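Penicillin binding protein 2X (Streptococcus thermophilus, PDB 5U47) probably cross-links adjacent glycan strands of cell wall peptidoglycan as a transpeptidase of the septal division machinery, and is a target of beta-lactam antibiotics. Local coordinates at residues 566-569 / 570-573. The protein carries 1 engineered substitution. Sequence-based numbering, arbitrary orientation.
Sequences LEEA and MSMG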
ATOM      1  N   LEU A 566      -3.497  17.635   7.186  1.00 23.81           N
ATOM      2  CA  LEU A 566      -2.886  17.467   8.515  1.00 24.48           C
ATOM      3  C   LEU A 566      -3.729  18.069   9.634  1.00 25.50           C
ATOM      4  O   LEU A 566      -3.740  17.531  10.744  1.00 25.12           O
ATOM      5  CB  LEU A 566      -1.457  18.019   8.568  1.00 25.03           C
ATOM      6  CG  LEU A 566      -0.442  17.186   7.814  1.00 24.64           C
ATOM      7  CD1 LEU A 566       0.928  17.796   7.941  1.00 24.93           C
ATOM      8  CD2 LEU A 566      -0.426  15.743   8.318  1.00 25.37           C
ATOM      9  N   GLU A 567      -4.423  19.177   9.363  1.00 26.99           N
ATOM     10  CA  GLU A 567      -5.318  19.762  10.364  1.00 29.13           C
ATOM     11  C   GLU A 567      -6.499  18.815  10.613  1.00 29.13           C
ATOM     12  O   GLU A 567      -6.927  18.640  11.755  1.00 28.33           O
ATOM     13  CB  GLU A 567      -5.799  21.168   9.971  1.00 32.52           C
ATOM     14  CG  GLU A 567      -4.735  22.225  10.222  1.00 35.96           C
ATOM     15  CD  GLU A 567      -5.184  23.639   9.934  1.00 41.16           C
ATOM     16  OE1 GLU A 567      -6.206  23.836   9.232  1.00 45.01           O
ATOM     17  OE2 GLU A 567      -4.508  24.563  10.432  1.00 44.53           O
ATOM     18  N   GLU A 568      -7.002  18.194   9.543  1.00 28.93           N
ATOM     19  CA  GLU A 568      -8.100  17.240   9.686  1.00 30.02           C
ATOM     20  C   GLU A 568      -7.621  16.052  10.509  1.00 27.95           C
ATOM     21  O   GLU A 568      -8.329  15.602  11.394  1.00 28.50           O
ATOM     22  CB  GLU A 568      -8.609  16.756   8.323  1.00 31.96           C
ATOM     23  CG  GLU A 568      -9.912  15.946   8.395  1.00 36.04           C
ATOM     24  CD  GLU A 568     -11.124  16.762   8.850  1.00 39.39           C
ATOM     25  OE1 GLU A 568     -11.062  18.021   8.865  1.00 42.33           O
ATOM     26  OE2 GLU A 568     -12.153  16.139   9.192  1.00 44.10           O
ATOM     27  N   ALA A 569      -6.408  15.566  10.229  1.00 26.16           N
ATOM     28  CA  ALA A 569      -5.849  14.432  10.963  1.00 25.88           C
ATOM     29  C   ALA A 569      -5.735  14.731  12.451  1.00 28.37           C
ATOM     30  O   ALA A 569      -6.116  13.900  13.298  1.00 27.31           O
ATOM     31  CB  ALA A 569      -4.486  14.042  10.417  1.00 24.19           C
ATOM     32  N   MET A 570      -5.189  15.909  12.760  1.00 28.69           N
ATOM     33  CA  MET A 570      -5.056  16.338  14.156  1.00 30.18           C
ATOM     34  C   MET A 570      -6.424  16.500  14.836  1.00 32.60           C
ATOM     35  O   MET A 570      -6.578  16.135  15.997  1.00 33.02           O
ATOM     36  CB  MET A 570      -4.251  17.636  14.266  1.00 30.38           C
ATOM     37  CG  MET A 570      -2.778  17.499  13.921  1.00 30.36           C
ATOM     38  SD  MET A 570      -1.828  16.453  15.052  1.00 30.73           S
ATOM     39  CE  MET A 570      -1.789  17.460  16.522  1.00 33.86           C
ATOM     40  N   SER A 571      -7.420  17.017  14.115  1.00 34.00           N
ATOM     41  CA  SER A 571      -8.737  17.221  14.711  1.00 38.04           C
ATOM     42  C   SER A 571      -9.467  15.902  15.030  1.00 39.60           C
ATOM     43  O   SER A 571     -10.364  15.899  15.871  1.00 39.35           O
ATOM     44  CB  SER A 571      -9.633  18.070  13.800  1.00 40.07           C
ATOM     45  OG  SER A 571     -10.023  17.314  12.661  1.00 40.96           O
ATOM     46  N   MET A 572      -9.084  14.797  14.380  1.00 40.55           N
ATOM     47  CA  MET A 572      -9.773  13.511  14.579  1.00 46.74           C
ATOM     48  C   MET A 572      -9.483  12.807  15.905  1.00 55.17           C
ATOM     49  O   MET A 572     -10.403  12.227  16.501  1.00 61.26           O
ATOM     50  CB  MET A 572      -9.540  12.586  13.390  1.00 45.22           C
ATOM     51  CG  MET A 572     -10.280  13.081  12.155  1.00 44.28           C
ATOM     52  SD  MET A 572      -9.908  12.181  10.639  1.00 44.03           S
ATOM     53  CE  MET A 572     -10.730  10.625  10.974  1.00 46.22           C
ATOM     54  N   GLY A 573      -8.239  12.852  16.371  1.00 59.10           N
ATOM     55  CA  GLY A 573      -7.896  12.260  17.674  1.00 62.99           C
ATOM     56  C   GLY A 573      -8.085  10.756  17.742  1.00 64.13           C
ATOM     57  O   GLY A 573      -7.529  10.018  16.932  1.00 65.04           O
TER
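Met570 meets Leu566 one turn back near the end of helix 558-572: Met570 N donates to Leu566 O at 3.0 Å in a nearly straight bond (164°), and Met570 CG rests 3.3 Å from Leu566 O. Ser571 N repeats the i to i+4 pattern with Glu567 O at 2.9 Å. The next carbonyl, that of Glu568, is gripped twice. Ser571 OG donates to Glu568 O at 2.7 Å, because chi1 of 72° sets the hydroxyl between its own backbone N and carbonyl carbon, facing back down the helix. Met572 N reaches Glu568 O only weakly, at 3.2 Å. It also bonds to Ala569 O at 3.3 Å, lying well above that carbonyl plane, so i+4 and i+3 bonding are mixed at the helix end.

The CG of each methionine lies beside a carbonyl of the preceding turn, and the chain end then leads away. The Met570 side chain touches Tyr541 and Val497. Met572 brings CG to 3.3 Å from Glu568 O and carries its sulfur past the CG of Glu568. With CG opposite the backbone N (chi1 -170°), the Glu568 side chain lies against Phe229 of helix 224-241, and Met572 against Pro225. Ala569, its carbonyl taken up by Met572 N, sets its methyl on Tyr541 of strand 541-548, which the buried Leu566 also meets, while Glu567 OE2 accepts a hydrogen bond from Gly498 N.

Gly573, with positive phi, ends the helix before 574-577 begins. The Ser571 bond is the familiar helical serine link to the carbonyl of residue i-3, here in a helix packed on the five-stranded antiparallel sheet of the beta-lactamase-like transpeptidase domain.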